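Local coordinates for putative sugar kinase PH1459 (Pyrococcus horikoshii, PDB 3EWM), which probably phosphorylates a sugar such as fructose with ATP, as a member of the PfkB (ribokinase-like) family of carbohydrate kinases, at residues L258-K261 and L266-G269; A272-A277 and D292-Y297. All coordinates share one frame; numbering follows the deposited sequence.

Interaction 1: L258-K261 and L266-G269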
loop_
_atom_site.group_PDB
_atom_site.type_symbol
_atom_site.label_atom_id
_atom_site.label_comp_id
_atom_site.label_asym_id
_atom_site.label_seq_id
_atom_site.Cartn_x
_atom_site.Cartn_y
_atom_site.Cartn_z
ATOM N N LEU A 258 -19.863 -26.199 -13.977
ATOM C CA LEU A 258 -19.157 -27.427 -13.627
ATOM C C LEU A 258 -20.124 -28.568 -13.262
ATOM O O LEU A 258 -19.930 -29.703 -13.674
ATOM C CB LEU A 258 -18.197 -27.160 -12.466
ATOM C CG LEU A 258 -17.361 -28.358 -12.001
ATOM C CD1 LEU A 258 -16.181 -28.599 -12.967
ATOM C CD2 LEU A 258 -16.866 -28.109 -10.590
ATOM N N LYS A 259 -21.157 -28.255 -12.487
ATOM C CA LYS A 259 -22.027 -29.284 -11.918
ATOM C C LYS A 259 -23.168 -29.749 -12.838
ATOM O O LYS A 259 -23.566 -30.914 -12.787
ATOM C CB LYS A 259 -22.609 -28.817 -10.586
ATOM C CG LYS A 259 -21.587 -28.640 -9.494
ATOM C CD LYS A 259 -21.056 -29.964 -8.994
ATOM C CE LYS A 259 -20.509 -29.784 -7.603
ATOM N NZ LYS A 259 -21.352 -28.777 -6.877
ATOM N N LEU A 260 -23.700 -28.848 -13.661
ATOM C CA LEU A 260 -24.852 -29.191 -14.496
ATOM C C LEU A 260 -24.423 -30.072 -15.668
ATOM O O LEU A 260 -23.274 -30.001 -16.104
ATOM C CB LEU A 260 -25.586 -27.931 -14.978
ATOM C CG LEU A 260 -26.258 -27.098 -13.876
ATOM C CD1 LEU A 260 -26.686 -25.730 -14.389
ATOM C CD2 LEU A 260 -27.428 -27.865 -13.217
ATOM N N LYS A 261 -25.350 -30.904 -16.153
ATOM C CA LYS A 261 -25.116 -31.774 -17.312
ATOM C C LYS A 261 -24.719 -30.940 -18.505
ATOM O O LYS A 261 -23.629 -31.091 -19.060
ATOM C CB LYS A 261 -26.380 -32.560 -17.684
ATOM C CG LYS A 261 -26.815 -33.645 -16.700
ATOM C CD LYS A 261 -27.984 -34.448 -17.306
ATOM C CE LYS A 261 -29.120 -34.687 -16.296
ATOM N NZ LYS A 261 -28.647 -35.289 -15.003
ATOM N N LEU A 266 -31.527 -21.663 -17.664
ATOM C CA LEU A 266 -32.509 -21.499 -16.591
ATOM C C LEU A 266 -32.032 -22.016 -15.233
ATOM O O LEU A 266 -32.130 -21.310 -14.239
ATOM C CB LEU A 266 -33.844 -22.146 -16.988
ATOM C CG LEU A 266 -34.604 -21.387 -18.083
ATOM C CD1 LEU A 266 -35.902 -22.103 -18.381
ATOM C CD2 LEU A 266 -34.882 -19.931 -17.640
ATOM N N LYS A 267 -31.489 -23.232 -15.203
ATOM C CA LYS A 267 -31.013 -23.824 -13.949
ATOM C C LYS A 267 -29.832 -23.011 -13.430
ATOM O O LYS A 267 -29.728 -22.729 -12.234
ATOM C CB LYS A 267 -30.591 -25.282 -14.160
ATOM C CG LYS A 267 -31.758 -26.243 -14.364
ATOM C CD LYS A 267 -31.237 -27.634 -14.710
ATOM C CE LYS A 267 -32.361 -28.538 -15.211
ATOM N NZ LYS A 267 -33.308 -28.873 -14.123
ATOM N N LEU A 268 -28.960 -22.638 -14.354
ATOM C CA LEU A 268 -27.784 -21.862 -14.041
ATOM C C LEU A 268 -28.191 -20.465 -13.552
ATOM O O LEU A 268 -27.727 -20.015 -12.514
ATOM C CB LEU A 268 -26.919 -21.789 -15.284
ATOM C CG LEU A 268 -25.588 -21.069 -15.218
ATOM C CD1 LEU A 268 -24.709 -21.669 -14.134
ATOM C CD2 LEU A 268 -24.960 -21.226 -16.619
ATOM N N GLY A 269 -29.089 -19.812 -14.288
ATOM C CA GLY A 269 -29.616 -18.499 -13.897
ATOM C C GLY A 269 -30.260 -18.457 -12.520
ATOM O O GLY A 269 -29.950 -17.576 -11.705
#

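Interaction 2: A272-A277 and D292-Y297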
loop_
_atom_site.group_PDB
_atom_site.type_symbol
_atom_site.label_atom_id
_atom_site.label_comp_id
_atom_site.label_asym_id
_atom_site.label_seq_id
_atom_site.Cartn_x
_atom_site.Cartn_y
_atom_site.Cartn_z
ATOM N N ALA A 272 -27.373 -19.038 -9.885
ATOM C CA ALA A 272 -26.529 -17.861 -9.738
ATOM C C ALA A 272 -27.296 -16.706 -9.109
ATOM O O ALA A 272 -26.758 -15.981 -8.256
ATOM C CB ALA A 272 -25.906 -17.464 -11.087
ATOM N N ASN A 273 -28.569 -16.568 -9.477
ATOM C CA ASN A 273 -29.411 -15.534 -8.882
ATOM C C ASN A 273 -29.539 -15.732 -7.368
ATOM O O ASN A 273 -29.389 -14.773 -6.600
ATOM C CB ASN A 273 -30.797 -15.511 -9.535
ATOM C CG ASN A 273 -31.559 -14.221 -9.257
ATOM O OD1 ASN A 273 -30.966 -13.168 -9.019
ATOM N ND2 ASN A 273 -32.871 -14.293 -9.321
ATOM N N LEU A 274 -29.805 -16.970 -6.950
ATOM C CA LEU A 274 -29.982 -17.296 -5.532
ATOM C C LEU A 274 -28.713 -17.044 -4.739
ATOM O O LEU A 274 -28.756 -16.453 -3.668
ATOM C CB LEU A 274 -30.454 -18.743 -5.356
ATOM C CG LEU A 274 -30.477 -19.284 -3.922
ATOM C CD1 LEU A 274 -31.537 -18.583 -3.092
ATOM C CD2 LEU A 274 -30.678 -20.786 -3.902
ATOM N N VAL A 275 -27.587 -17.499 -5.277
ATOM C CA VAL A 275 -26.287 -17.267 -4.642
ATOM C C VAL A 275 -26.005 -15.775 -4.468
ATOM O O VAL A 275 -25.657 -15.341 -3.362
ATOM C CB VAL A 275 -25.147 -17.980 -5.379
ATOM C CG1 VAL A 275 -23.738 -17.549 -4.788
ATOM C CG2 VAL A 275 -25.357 -19.485 -5.300
ATOM N N ALA A 276 -26.161 -15.003 -5.552
ATOM C CA ALA A 276 -25.998 -13.553 -5.484
ATOM C C ALA A 276 -26.946 -12.930 -4.466
ATOM O O ALA A 276 -26.516 -12.124 -3.640
ATOM C CB ALA A 276 -26.179 -12.887 -6.856
ATOM N N ALA A 277 -28.221 -13.315 -4.522
ATOM C CA ALA A 277 -29.224 -12.768 -3.604
ATOM C C ALA A 277 -28.795 -13.023 -2.164
ATOM O O ALA A 277 -28.741 -12.099 -1.339
ATOM C CB ALA A 277 -30.595 -13.400 -3.871
ATOM N N ASP A 292 -24.113 -25.476 2.512
ATOM C CA ASP A 292 -25.080 -25.950 3.514
ATOM C C ASP A 292 -26.289 -25.009 3.639
ATOM O O ASP A 292 -27.420 -25.465 3.757
ATOM C CB ASP A 292 -24.407 -26.211 4.870
ATOM C CG ASP A 292 -23.667 -24.994 5.415
ATOM O OD1 ASP A 292 -24.312 -23.956 5.693
ATOM O OD2 ASP A 292 -22.431 -25.076 5.587
ATOM N N GLU A 293 -26.050 -23.702 3.581
ATOM C CA GLU A 293 -27.142 -22.732 3.563
ATOM C C GLU A 293 -27.964 -22.822 2.291
ATOM O O GLU A 293 -29.183 -22.684 2.333
ATOM C CB GLU A 293 -26.619 -21.309 3.627
ATOM C CG GLU A 293 -25.630 -20.986 4.696
ATOM C CD GLU A 293 -25.037 -19.622 4.436
ATOM O OE1 GLU A 293 -23.796 -19.509 4.370
ATOM O OE2 GLU A 293 -25.837 -18.679 4.238
ATOM N N LEU A 294 -27.283 -23.010 1.157
ATOM C CA LEU A 294 -27.933 -23.042 -0.147
ATOM C C LEU A 294 -28.803 -24.270 -0.331
ATOM O O LEU A 294 -29.829 -24.218 -1.012
ATOM C CB LEU A 294 -26.900 -22.969 -1.269
ATOM C CG LEU A 294 -26.278 -21.589 -1.489
ATOM C CD1 LEU A 294 -24.949 -21.748 -2.216
ATOM C CD2 LEU A 294 -27.185 -20.618 -2.250
ATOM N N LEU A 295 -28.397 -25.371 0.293
ATOM C CA LEU A 295 -29.129 -26.629 0.182
ATOM C C LEU A 295 -30.571 -26.543 0.711
ATOM O O LEU A 295 -31.405 -27.367 0.358
ATOM C CB LEU A 295 -28.351 -27.755 0.859
ATOM C CG LEU A 295 -27.501 -28.752 0.054
ATOM C CD1 LEU A 295 -27.115 -28.302 -1.332
ATOM C CD2 LEU A 295 -26.277 -29.090 0.856
ATOM N N LYS A 296 -30.858 -25.519 1.513
ATOM C CA LYS A 296 -32.214 -25.262 2.029
ATOM C C LYS A 296 -33.178 -24.760 0.950
ATOM O O LYS A 296 -34.388 -24.671 1.187
ATOM C CB LYS A 296 -32.175 -24.255 3.189
ATOM C CG LYS A 296 -31.067 -24.505 4.222
ATOM C CD LYS A 296 -31.443 -25.525 5.269
ATOM C CE LYS A 296 -32.203 -24.889 6.431
ATOM N NZ LYS A 296 -32.475 -25.899 7.507
ATOM N N TYR A 297 -32.636 -24.440 -0.224
ATOM C CA TYR A 297 -33.400 -23.903 -1.354
ATOM C C TYR A 297 -33.347 -24.852 -2.531
ATOM O O TYR A 297 -32.300 -25.450 -2.805
ATOM C CB TYR A 297 -32.841 -22.544 -1.794
ATOM C CG TYR A 297 -32.874 -21.497 -0.715
ATOM C CD1 TYR A 297 -33.958 -20.634 -0.591
ATOM C CD2 TYR A 297 -31.823 -21.382 0.204
ATOM C CE1 TYR A 297 -33.988 -19.663 0.417
ATOM C CE2 TYR A 297 -31.847 -20.420 1.215
ATOM C CZ TYR A 297 -32.928 -19.569 1.315
ATOM O OH TYR A 297 -32.953 -18.619 2.316
#

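Interaction 1: L258-K261 and L266-G269
Leu260 lays its forked end against the first turn of helix 265-279, its two methyls meeting different parts of Lys267 and Leu268. CD1 reaches in against the backbone, 3.8 Å from Leu268 N and 4.0 Å from Leu268 CB, and also touches the root of the lysine stem, with Leu260 CD1 and Lys267 CB 3.9 Å apart. Leu260 CD2 meets that stem further out, 4.1 Å from Lys267 CD. The Leu260 and Lys267 side chains cross at a slant; the leucine touches CB and CD of the lysine, while NZ goes on to a salt bridge with Glu302. A lysine suits this border for that reason: its stem is greasy and its end polar. This is a tight connection between consecutive helices, 245-259 and 265-279, in the ribokinase-like fold of the PfkB family. Leu260 is the first residue past the former to leave helical backbone angles; its side chain points toward helix 265-279, and it also touches Val303 of helix 298-304. Leu268 offers mainly its CB to Leu260: its CG stands anti to the backbone N (chi1 -178°) and its side chain packs on Leu253 and Ile257 of helix 245-259.

Interaction 2: A272-A277 and D292-Y297
Leu274 holds CG anti to its own backbone N (chi1 171°), whereas Leu294 and Tyr297 both turn CG anti to the carbonyl carbon, and with these settings the three side chains converge between helix 265-279 and the turn that follows the short helix 291-294. In this PfkB-family, ribokinase-like kinase the contact packs a segment near the C-terminus against one of the domain's helices. Leu274 works as a two-pronged wedge. Its CD1 lies over a face of the Tyr297 ring in a CH-pi contact, 4.2 Å from the centroid and 18° off the ring normal, while CD2 presses against Tyr297 CB at 3.5 Å. The leucines of the pair slide past each other in opposite directions, with Leu274 CD2 and Leu294 CD2 3.9 Å apart. With an alanine here both methyl branches are gone, which is likely to open a gap beside Leu294 and to leave one face of the tyrosine ring without its CH-pi partner. Val275 CG2 meets Leu294 CD2 at 3.7 Å, the two side chains crossing at about a right angle, and Ala300 of helix 298-304 packs on both leucines. Branched aliphatic groups suit this buried seam, while tyrosine, at its exposed border, can lend a ring face to the leucine. The type I turn from Leu294 to Tyr297 positions the tyrosine backbone, closed by the hydrogen bond from Tyr297 N to Leu294 O at 2.9 Å.

Helix 265-279 is shared by the two contacts: interaction 1 uses its first turn and interaction 2 a later part, with centres about 13 Å apart. They follow in series along the chain, the first joining the helix to its predecessor, helix 245-259, and the second to a segment near the C-terminus. Helix 298-304 borders both. Neither contact includes an ATP-binding residue, yet each comes fairly near one: the side chains of Leu268 and Val275 both lie about 11 Å from that of Lys190, consistent with a position in the shell around the ATP site, not in contact with it.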